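Long-range contacts in putative thiol-disulfide oxidoreductase (Bacteroides vulgatus, PDB 4GRF), which probably acts as a thiol-disulfide oxidoreductase, of which this chain is the thioredoxin-fold domain with a CxxC disulfide: residues V32-W37 and Y66-D71; A39-C44 and G109-I114; G62-G67 and Y87-L92. All coordinates share one frame; numbering follows the deposited sequence. Where two conformers were deposited one is given.

How the contacts relate
All three contacts reach one five-stranded mixed sheet of the thioredoxin fold. Contact 1 pairs its neighbouring strands 31-37 and 63-69 near the centre of the chain. Contact 3 uses strand 63-69 again and adds the edge strand 89-92. It shares Tyr66 and Gly67 with contact 1, and their centres are about 7 Å apart. Contact 2 lies beyond the C-terminal end of strand 31-37; its centre is about 9 Å from that of contact 1 and about 15 Å from that of contact 3. Residues 39-44 follow 32-37 after one residue. The chain order is 32-37, 39-44, 62-71, 87-92, 109-114, so strands 63-69 and 89-92 come between the CxxC and the cis-proline that contact 2 brings together.

Contact 1. Residues V32-W37 and Y66-D71; sequences VLVDFW and YGVSTD
Strands 31-37 and 63-69 are parallel neighbours in the central sheet of the thioredoxin fold. Five backbone hydrogen bonds join the segments, the last from Thr70 just beyond the strand. Tyr66 N gives to Leu33 O at 2.8 Å, almost along the C=O axis. Asp35 bonds on both sides, its N to Tyr66 O and its O from Val68 N. Trp37 does the same, with Val68 O and Thr70 N.

Val34, Phe36, Tyr66 and Val68 share one apolar face. Val68 CG2 meets Val34 CG1 at 4.1 Å, and its CG1 lies 4.0 Å from Phe36 CD2. Val32 lies alongside Tyr66, CG1 to CB 3.6 Å.

On the other face Trp37 holds CG in the crowded position between N and C (chi1 72°). This turns the indole across the neighbouring strand. Ser69 CB sits over its five-membered ring, 4.2 Å from the centroid, in a CH-pi contact. Ser69 OG closes an ST turn; a glycine here removes both OG bonds and the CB over the indole, and would probably loosen the 69-71 turn. The hydroxyl gives to Asp71 OD2 at 2.7 Å and accepts from Asp71 N at 2.9 Å.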
loop_
_atom_site.group_PDB
_atom_site.type_symbol
_atom_site.label_atom_id
_atom_site.label_comp_id
_atom_site.label_asym_id
_atom_site.label_seq_id
_atom_site.Cartn_x
_atom_site.Cartn_y
_atom_site.Cartn_z
ATOM N N VAL A 32 -6.224 -5.280 -3.655
ATOM C CA VAL A 32 -5.561 -4.090 -3.168
ATOM C C VAL A 32 -4.081 -4.380 -3.015
ATOM O O VAL A 32 -3.707 -5.295 -2.299
ATOM C CB VAL A 32 -6.086 -3.698 -1.769
ATOM C CG1 VAL A 32 -5.551 -2.316 -1.390
ATOM C CG2 VAL A 32 -7.603 -3.713 -1.725
ATOM N N LEU A 33 -3.249 -3.585 -3.670
ATOM C CA LEU A 33 -1.844 -3.582 -3.380
ATOM C C LEU A 33 -1.682 -2.653 -2.195
ATOM O O LEU A 33 -2.118 -1.496 -2.239
ATOM C CB LEU A 33 -1.066 -3.030 -4.571
ATOM C CG LEU A 33 0.347 -3.504 -4.900
ATOM C CD1 LEU A 33 0.467 -5.020 -5.051
ATOM C CD2 LEU A 33 0.746 -2.847 -6.212
ATOM N N VAL A 34 -1.104 -3.170 -1.123
ATOM C CA VAL A 34 -0.814 -2.362 0.044
ATOM C C VAL A 34 0.693 -2.057 0.055
ATOM O O VAL A 34 1.525 -2.978 0.026
ATOM C CB VAL A 34 -1.245 -3.076 1.323
ATOM C CG1 VAL A 34 -1.016 -2.186 2.533
ATOM C CG2 VAL A 34 -2.708 -3.463 1.229
ATOM N N ASP A 35 1.005 -0.771 0.009
ATOM C CA ASP A 35 2.373 -0.275 -0.065
ATOM C C ASP A 35 2.721 0.449 1.220
ATOM O O ASP A 35 2.248 1.562 1.440
ATOM C CB ASP A 35 2.460 0.691 -1.241
ATOM C CG ASP A 35 3.803 1.321 -1.386
ATOM O OD1 ASP A 35 4.771 0.755 -0.848
ATOM O OD2 ASP A 35 3.871 2.400 -2.033
ATOM N N PHE A 36 3.493 -0.201 2.085
ATOM C CA PHE A 36 3.996 0.422 3.298
ATOM C C PHE A 36 5.314 1.139 2.985
ATOM O O PHE A 36 6.262 0.548 2.452
ATOM C CB PHE A 36 4.266 -0.609 4.392
ATOM C CG PHE A 36 3.053 -1.395 4.855
ATOM C CD1 PHE A 36 2.664 -2.544 4.198
ATOM C CD2 PHE A 36 2.347 -1.012 5.981
ATOM C CE1 PHE A 36 1.568 -3.283 4.649
ATOM C CE2 PHE A 36 1.268 -1.750 6.434
ATOM C CZ PHE A 36 0.875 -2.870 5.757
ATOM N N TRP A 37 5.372 2.414 3.340
ATOM C CA TRP A 37 6.477 3.272 2.909
ATOM C C TRP A 37 6.630 4.489 3.809
ATOM O O TRP A 37 5.853 4.713 4.729
ATOM C CB TRP A 37 6.250 3.719 1.459
ATOM C CG TRP A 37 5.152 4.728 1.319
ATOM C CD1 TRP A 37 3.813 4.513 1.486
ATOM C CD2 TRP A 37 5.291 6.105 0.991
ATOM N NE1 TRP A 37 3.115 5.659 1.285
ATOM C CE2 TRP A 37 4.000 6.667 0.999
ATOM C CE3 TRP A 37 6.384 6.932 0.730
ATOM C CZ2 TRP A 37 3.765 8.000 0.728
ATOM C CZ3 TRP A 37 6.148 8.258 0.468
ATOM C CH2 TRP A 37 4.843 8.783 0.464
ATOM N N TYR A 66 -3.445 0.997 -1.970
ATOM C CA TYR A 66 -3.606 1.614 -0.665
ATOM C C TYR A 66 -2.203 1.851 -0.094
ATOM O O TYR A 66 -1.485 0.917 0.297
ATOM C CB TYR A 66 -4.426 0.685 0.230
ATOM C CG TYR A 66 -4.756 1.158 1.645
ATOM C CD1 TYR A 66 -5.484 2.315 1.879
ATOM C CD2 TYR A 66 -4.419 0.374 2.738
ATOM C CE1 TYR A 66 -5.820 2.703 3.166
ATOM C CE2 TYR A 66 -4.739 0.751 4.022
ATOM C CZ TYR A 66 -5.449 1.906 4.239
ATOM O OH TYR A 66 -5.768 2.267 5.527
ATOM N N GLY A 67 -1.776 3.111 -0.111
ATOM C CA GLY A 67 -0.464 3.451 0.409
ATOM C C GLY A 67 -0.546 3.832 1.872
ATOM O O GLY A 67 -1.432 4.606 2.281
ATOM N N VAL A 68 0.371 3.265 2.659
ATOM C CA VAL A 68 0.378 3.406 4.104
ATOM C C VAL A 68 1.719 3.924 4.558
ATOM O O VAL A 68 2.716 3.209 4.479
ATOM C CB VAL A 68 0.078 2.060 4.787
ATOM C CG1 VAL A 68 0.038 2.223 6.299
ATOM C CG2 VAL A 68 -1.218 1.479 4.261
ATOM N N SER A 69 1.760 5.193 4.985
ATOM C CA SER A 69 3.024 5.799 5.421
ATOM C C SER A 69 3.185 5.836 6.917
ATOM O O SER A 69 2.226 6.066 7.663
ATOM C CB SER A 69 3.178 7.222 4.878
ATOM O OG SER A 69 4.332 7.858 5.412
ATOM N N THR A 70 4.429 5.622 7.329
ATOM C CA THR A 70 4.848 5.723 8.708
ATOM C C THR A 70 5.595 7.038 8.981
ATOM O O THR A 70 6.228 7.193 10.012
ATOM C CB THR A 70 5.785 4.564 9.074
ATOM O OG1 THR A 70 6.959 4.615 8.266
ATOM C CG2 THR A 70 5.106 3.221 8.887
ATOM N N ASP A 71 5.502 7.986 8.078
ATOM C CA ASP A 71 6.209 9.259 8.241
ATOM C C ASP A 71 5.890 9.943 9.577
ATOM O O ASP A 71 4.725 10.082 9.955
ATOM C CB ASP A 71 5.842 10.206 7.100
ATOM C CG ASP A 71 6.763 10.055 5.913
ATOM O OD1 ASP A 71 7.950 10.395 6.062
ATOM O OD2 ASP A 71 6.289 9.619 4.852
#

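Contact 2. Residues A39-C44 and G109-I114; sequences AGCSWC and GFPHII
Residues 39-44 run through a loop into the first turn of helix 42-46, with Cys41 at the N-cap. Residues 109-114 form a turn that leads into strand 112-116. The peptide bond before Pro111 is cis. The two backbones come closest at Cys44 and Pro111, whose CA atoms are 4.9 Å apart. A CxxC at a helix start facing a cis-proline is the hallmark of the thioredoxin active site, and the two cysteines form a disulfide in this crystal.

The contact is one of van der Waals packing. Cys41 SG is anti to its backbone N (chi1 172°), while Cys44 SG is anti to its carbonyl carbon (chi1 -59°). These torsions bring the sulfurs together in a 2.1 Å bond. Cys44 SG lies against Pro111, 3.5 Å from CA and 3.7 Å from CB. Phe110 CB touches both sulfurs, with Cys41 SG at 3.8 Å and Cys44 SG at 3.9 Å. The Phe110 ring itself turns away from the disulfide. Trp43 CB meets Pro111 CD at 3.9 Å. The indole crosses the proline obliquely, with Pro111 CG at its edge. Cys41 SG also approaches the proline, near N and CD.

Cys44 also packs on Trp37 of strand 31-37, and the Phe110 ring meets Phe38 edge-to-face. Beyond the turn, His112 and Ile114 join strand 112-116 to strand 31-37 by backbone hydrogen bonds.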
loop_
_atom_site.group_PDB
_atom_site.type_symbol
_atom_site.label_atom_id
_atom_site.label_comp_id
_atom_site.label_asym_id
_atom_site.label_seq_id
_atom_site.Cartn_x
_atom_site.Cartn_y
_atom_site.Cartn_z
ATOM N N ALA A 39 8.629 8.710 3.319
ATOM C CA ALA A 39 9.307 9.605 2.393
ATOM C C ALA A 39 10.814 9.340 2.281
ATOM O O ALA A 39 11.385 9.476 1.187
ATOM C CB ALA A 39 9.051 11.048 2.815
ATOM N N GLY A 40 11.446 8.956 3.388
ATOM C CA GLY A 40 12.896 8.728 3.414
ATOM C C GLY A 40 13.344 7.348 2.954
ATOM O O GLY A 40 14.506 6.959 3.138
ATOM N N CYS A 41 12.425 6.600 2.356
ATOM C CA CYS A 41 12.746 5.282 1.820
ATOM C C CYS A 41 12.925 5.383 0.307
ATOM O O CYS A 41 11.937 5.419 -0.459
ATOM C CB CYS A 41 11.615 4.317 2.173
ATOM S SG CYS A 41 11.748 2.708 1.389
ATOM N N SER A 42 14.178 5.441 -0.144
ATOM C CA SER A 42 14.491 5.672 -1.559
ATOM C C SER A 42 13.884 4.614 -2.466
ATOM O O SER A 42 13.256 4.906 -3.470
ATOM C CB SER A 42 16.002 5.665 -1.774
ATOM O OG SER A 42 16.563 6.911 -1.444
ATOM N N TRP A 43 14.095 3.365 -2.103
ATOM C CA TRP A 43 13.615 2.278 -2.916
ATOM C C TRP A 43 12.092 2.285 -3.003
ATOM O O TRP A 43 11.526 1.942 -4.038
ATOM C CB TRP A 43 14.080 0.946 -2.332
ATOM C CG TRP A 43 14.359 0.094 -3.407
ATOM C CD1 TRP A 43 13.542 -0.852 -3.955
ATOM C CD2 TRP A 43 15.515 0.171 -4.232
ATOM N NE1 TRP A 43 14.158 -1.414 -5.051
ATOM C CE2 TRP A 43 15.371 -0.798 -5.242
ATOM C CE3 TRP A 43 16.678 0.947 -4.195
ATOM C CZ2 TRP A 43 16.348 -1.011 -6.209
ATOM C CZ3 TRP A 43 17.641 0.736 -5.153
ATOM C CH2 TRP A 43 17.471 -0.234 -6.150
ATOM N N CYS A 44 11.433 2.669 -1.920
ATOM C CA CYS A 44 9.957 2.827 -1.944
ATOM C C CYS A 44 9.543 3.824 -3.032
ATOM O O CYS A 44 8.633 3.573 -3.828
ATOM C CB CYS A 44 9.436 3.331 -0.578
ATOM S SG CYS A 44 9.783 2.284 0.873
ATOM N N GLY A 109 11.436 -4.647 7.060
ATOM C CA GLY A 109 12.128 -3.744 6.135
ATOM C C GLY A 109 11.186 -3.130 5.124
ATOM O O GLY A 109 10.070 -3.610 4.938
ATOM N N PHE A 110 11.648 -2.064 4.478
ATOM C CA PHE A 110 10.866 -1.332 3.469
ATOM C C PHE A 110 11.646 -1.259 2.169
ATOM O O PHE A 110 12.873 -1.261 2.185
ATOM C CB PHE A 110 10.583 0.088 3.939
ATOM C CG PHE A 110 9.792 0.164 5.201
ATOM C CD1 PHE A 110 10.399 -0.075 6.420
ATOM C CD2 PHE A 110 8.445 0.488 5.182
ATOM C CE1 PHE A 110 9.673 -0.008 7.601
ATOM C CE2 PHE A 110 7.719 0.569 6.357
ATOM C CZ PHE A 110 8.335 0.321 7.570
ATOM N N PRO A 111 10.944 -1.199 1.026
ATOM C CA PRO A 111 9.505 -1.211 0.876
ATOM C C PRO A 111 8.901 -2.554 1.313
ATOM O O PRO A 111 9.584 -3.569 1.316
ATOM C CB PRO A 111 9.316 -1.027 -0.641
ATOM C CG PRO A 111 10.539 -1.609 -1.246
ATOM C CD PRO A 111 11.640 -1.316 -0.272
ATOM N N HIS A 112 7.635 -2.507 1.700
ATOM C CA HIS A 112 6.862 -3.687 1.983
ATOM C C HIS A 112 5.579 -3.582 1.155
ATOM O O HIS A 112 4.690 -2.751 1.444
ATOM C CB HIS A 112 6.530 -3.802 3.452
ATOM C CG HIS A 112 5.969 -5.123 3.816
ATOM N ND1 HIS A 112 6.732 -6.269 3.811
ATOM C CD2 HIS A 112 4.726 -5.498 4.185
ATOM C CE1 HIS A 112 5.978 -7.294 4.157
ATOM N NE2 HIS A 112 4.758 -6.852 4.397
ATOM N N ILE A 113 5.531 -4.370 0.083
ATOM C CA ILE A 113 4.406 -4.293 -0.843
ATOM C C ILE A 113 3.774 -5.673 -1.013
ATOM O O ILE A 113 4.436 -6.631 -1.440
ATOM C CB ILE A 113 4.845 -3.765 -2.213
ATOM C CG1 ILE A 113 5.610 -2.454 -2.054
ATOM C CG2 ILE A 113 3.632 -3.579 -3.110
ATOM C CD1 ILE A 113 6.137 -1.885 -3.360
ATOM N N ILE A 114 2.499 -5.761 -0.671
ATOM C CA ILE A 114 1.768 -7.013 -0.688
ATOM C C ILE A 114 0.477 -6.854 -1.498
ATOM O O ILE A 114 0.026 -5.747 -1.730
ATOM C CB ILE A 114 1.414 -7.491 0.726
ATOM C CG1 ILE A 114 0.532 -6.458 1.449
ATOM C CG2 ILE A 114 2.689 -7.742 1.531
ATOM C CD1 ILE A 114 0.030 -6.915 2.797
#

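Contact 3. Residues G62-G67 and Y87-L92. With SO4 (sulfate ion), chain E.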
loop_
_atom_site.group_PDB
_atom_site.type_symbol
_atom_site.label_atom_id
_atom_site.label_comp_id
_atom_site.label_asym_id
_atom_site.label_seq_id
_atom_site.Cartn_x
_atom_site.Cartn_y
_atom_site.Cartn_z
ATOM N N GLY A 62 -11.508 -3.724 -10.622
ATOM C CA GLY A 62 -11.632 -4.275 -9.279
ATOM C C GLY A 62 -10.282 -4.318 -8.578
ATOM O O GLY A 62 -9.935 -5.318 -7.940
ATOM N N PHE A 63 -9.518 -3.243 -8.757
ATOM C CA PHE A 63 -8.179 -3.125 -8.188
ATOM C C PHE A 63 -7.912 -1.708 -7.722
ATOM O O PHE A 63 -8.282 -0.733 -8.380
ATOM C CB PHE A 63 -7.134 -3.482 -9.227
ATOM C CG PHE A 63 -5.712 -3.235 -8.778
ATOM C CD1 PHE A 63 -5.107 -4.088 -7.896
ATOM C CD2 PHE A 63 -4.993 -2.128 -9.237
ATOM C CE1 PHE A 63 -3.811 -3.873 -7.490
ATOM C CE2 PHE A 63 -3.705 -1.899 -8.827
ATOM C CZ PHE A 63 -3.098 -2.768 -7.950
ATOM N N THR A 64 -7.226 -1.586 -6.592
ATOM C CA THR A 64 -6.685 -0.291 -6.212
ATOM C C THR A 64 -5.347 -0.434 -5.454
ATOM O O THR A 64 -4.880 -1.537 -5.172
ATOM C CB THR A 64 -7.698 0.555 -5.413
ATOM O OG1 THR A 64 -7.237 1.909 -5.333
ATOM C CG2 THR A 64 -7.938 -0.010 -4.018
ATOM N N ILE A 65 -4.723 0.706 -5.186
ATOM C CA ILE A 65 -3.532 0.743 -4.348
ATOM C C ILE A 65 -3.854 1.551 -3.112
ATOM O O ILE A 65 -4.467 2.640 -3.175
ATOM C CB ILE A 65 -2.314 1.349 -5.086
ATOM C CG1 ILE A 65 -2.022 0.556 -6.387
ATOM C CG2 ILE A 65 -1.101 1.405 -4.158
ATOM C CD1 ILE A 65 -0.885 1.107 -7.237
ATOM N N TYR A 66 -3.445 0.997 -1.970
ATOM C CA TYR A 66 -3.606 1.614 -0.665
ATOM C C TYR A 66 -2.203 1.851 -0.094
ATOM O O TYR A 66 -1.485 0.917 0.297
ATOM C CB TYR A 66 -4.426 0.685 0.230
ATOM C CG TYR A 66 -4.756 1.158 1.645
ATOM C CD1 TYR A 66 -5.484 2.315 1.879
ATOM C CD2 TYR A 66 -4.419 0.374 2.738
ATOM C CE1 TYR A 66 -5.820 2.703 3.166
ATOM C CE2 TYR A 66 -4.739 0.751 4.022
ATOM C CZ TYR A 66 -5.449 1.906 4.239
ATOM O OH TYR A 66 -5.768 2.267 5.527
ATOM N N GLY A 67 -1.776 3.111 -0.111
ATOM C CA GLY A 67 -0.464 3.451 0.409
ATOM C C GLY A 67 -0.546 3.832 1.872
ATOM O O GLY A 67 -1.432 4.606 2.281
ATOM N N TYR A 87 -0.863 9.471 -6.717
ATOM C CA TYR A 87 -2.199 9.861 -6.301
ATOM C C TYR A 87 -3.197 8.707 -6.312
ATOM O O TYR A 87 -4.281 8.815 -6.873
ATOM C CB TYR A 87 -2.714 11.011 -7.190
ATOM C CG TYR A 87 -1.857 12.263 -7.114
ATOM C CD1 TYR A 87 -1.693 12.945 -5.919
ATOM C CD2 TYR A 87 -1.225 12.767 -8.244
ATOM C CE1 TYR A 87 -0.912 14.092 -5.850
ATOM C CE2 TYR A 87 -0.442 13.910 -8.184
ATOM C CZ TYR A 87 -0.289 14.565 -6.982
ATOM O OH TYR A 87 0.488 15.708 -6.915
ATOM N N TRP A 88 -2.844 7.599 -5.680
ATOM C CA TRP A 88 -3.822 6.572 -5.398
ATOM C C TRP A 88 -4.331 6.809 -3.970
ATOM O O TRP A 88 -4.231 7.924 -3.474
ATOM C CB TRP A 88 -3.213 5.161 -5.609
ATOM C CG TRP A 88 -1.817 4.993 -5.039
ATOM C CD1 TRP A 88 -1.481 4.758 -3.727
ATOM C CD2 TRP A 88 -0.575 5.056 -5.767
ATOM N NE1 TRP A 88 -0.099 4.662 -3.608
ATOM C CE2 TRP A 88 0.464 4.835 -4.848
ATOM C CE3 TRP A 88 -0.256 5.247 -7.116
ATOM C CZ2 TRP A 88 1.807 4.817 -5.233
ATOM C CZ3 TRP A 88 1.088 5.259 -7.488
ATOM C CH2 TRP A 88 2.091 5.021 -6.554
ATOM N N ASN A 89 -4.892 5.805 -3.308
ATOM C CA ASN A 89 -5.388 6.023 -1.950
ATOM C C ASN A 89 -4.190 6.055 -1.013
ATOM O O ASN A 89 -3.560 5.030 -0.793
ATOM C CB ASN A 89 -6.325 4.886 -1.550
ATOM C CG ASN A 89 -7.585 4.866 -2.385
ATOM O OD1 ASN A 89 -8.458 5.721 -2.216
ATOM N ND2 ASN A 89 -7.689 3.905 -3.283
ATOM N N GLN A 90 -3.871 7.224 -0.489
ATOM C CA GLN A 90 -2.724 7.394 0.395
ATOM C C GLN A 90 -3.166 7.766 1.800
ATOM O O GLN A 90 -3.855 8.791 1.988
ATOM C CB GLN A 90 -1.835 8.527 -0.137
ATOM C CG GLN A 90 -1.172 8.262 -1.480
ATOM C CD GLN A 90 0.079 7.409 -1.360
ATOM O OE1 GLN A 90 0.242 6.638 -0.412
ATOM N NE2 GLN A 90 0.965 7.522 -2.347
ATOM N N VAL A 91 -2.748 6.985 2.794
ATOM C CA VAL A 91 -3.009 7.343 4.179
ATOM C C VAL A 91 -1.727 7.461 4.982
ATOM O O VAL A 91 -0.717 6.835 4.672
ATOM C CB VAL A 91 -3.952 6.366 4.908
ATOM C CG1 VAL A 91 -5.299 6.317 4.210
ATOM C CG2 VAL A 91 -3.321 4.978 5.057
ATOM N N LEU A 92 -1.804 8.285 6.023
ATOM C CA LEU A 92 -0.743 8.427 7.005
ATOM C C LEU A 92 -1.210 7.863 8.332
ATOM O O LEU A 92 -2.271 8.257 8.848
ATOM C CB LEU A 92 -0.407 9.909 7.166
ATOM C CG LEU A 92 0.711 10.255 8.140
ATOM C CD1 LEU A 92 2.027 9.642 7.693
ATOM C CD2 LEU A 92 0.841 11.766 8.266
HETATM S S SO4 E . -9.976 4.118 -6.186
HETATM O O1 SO4 E . -11.174 3.707 -6.953
HETATM O O2 SO4 E . -8.783 3.436 -6.759
HETATM O O3 SO4 E . -9.797 5.587 -6.277
HETATM O O4 SO4 E . -10.175 3.753 -4.758
#
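A sulfate ion, probably from the crystallisation liquor, bridges the two segments at one end. Thr64 OG1 gives a hydrogen bond to sulfate O2 at 2.6 Å. Asn89 ND2 points almost straight at sulfate O4, at 2.9 Å and 173°. Tyr55 OH of helix 48-58 binds the same ion.

Three main-chain hydrogen bonds follow. Gly67 is gripped on both sides: its N gives to Asn89 O at 2.7 Å, and its O accepts from Val91 N at 2.8 Å, nearly straight. The bond from Asn89 N to Ile65 O is longer and more bent. Asn89 ND2 adds a weak bond to Ile65 O. This parallel pairing closes a beta-alpha-beta unit, in which helix 74-84 connects strand 63-69 to the edge strand 89-92.

Trp88 has CG in the crowded position between N and C (chi1 44°), which brings the indole face obliquely under Ile65. Ile65 CG2 stands over the five-membered ring, 3.5 Å from its centroid, in a close CH-pi contact. Gly67 N lies at the edge of the indole. The Gln90 chain bends at chi2 (-81°) and brings OE1 to 3.4 Å from Gly67 CA. With Gln90 in this conformation, a CB at Gly67 would clash with OE1. Gln90 NE2 is held by Ser86 O. On the opposite face of the sheet, Val91 CG1 packs on Tyr66 CE1 at 3.8 Å, and Val91 CG2 lies near Tyr66 OH, which is hydrogen-bonded to Val22 O.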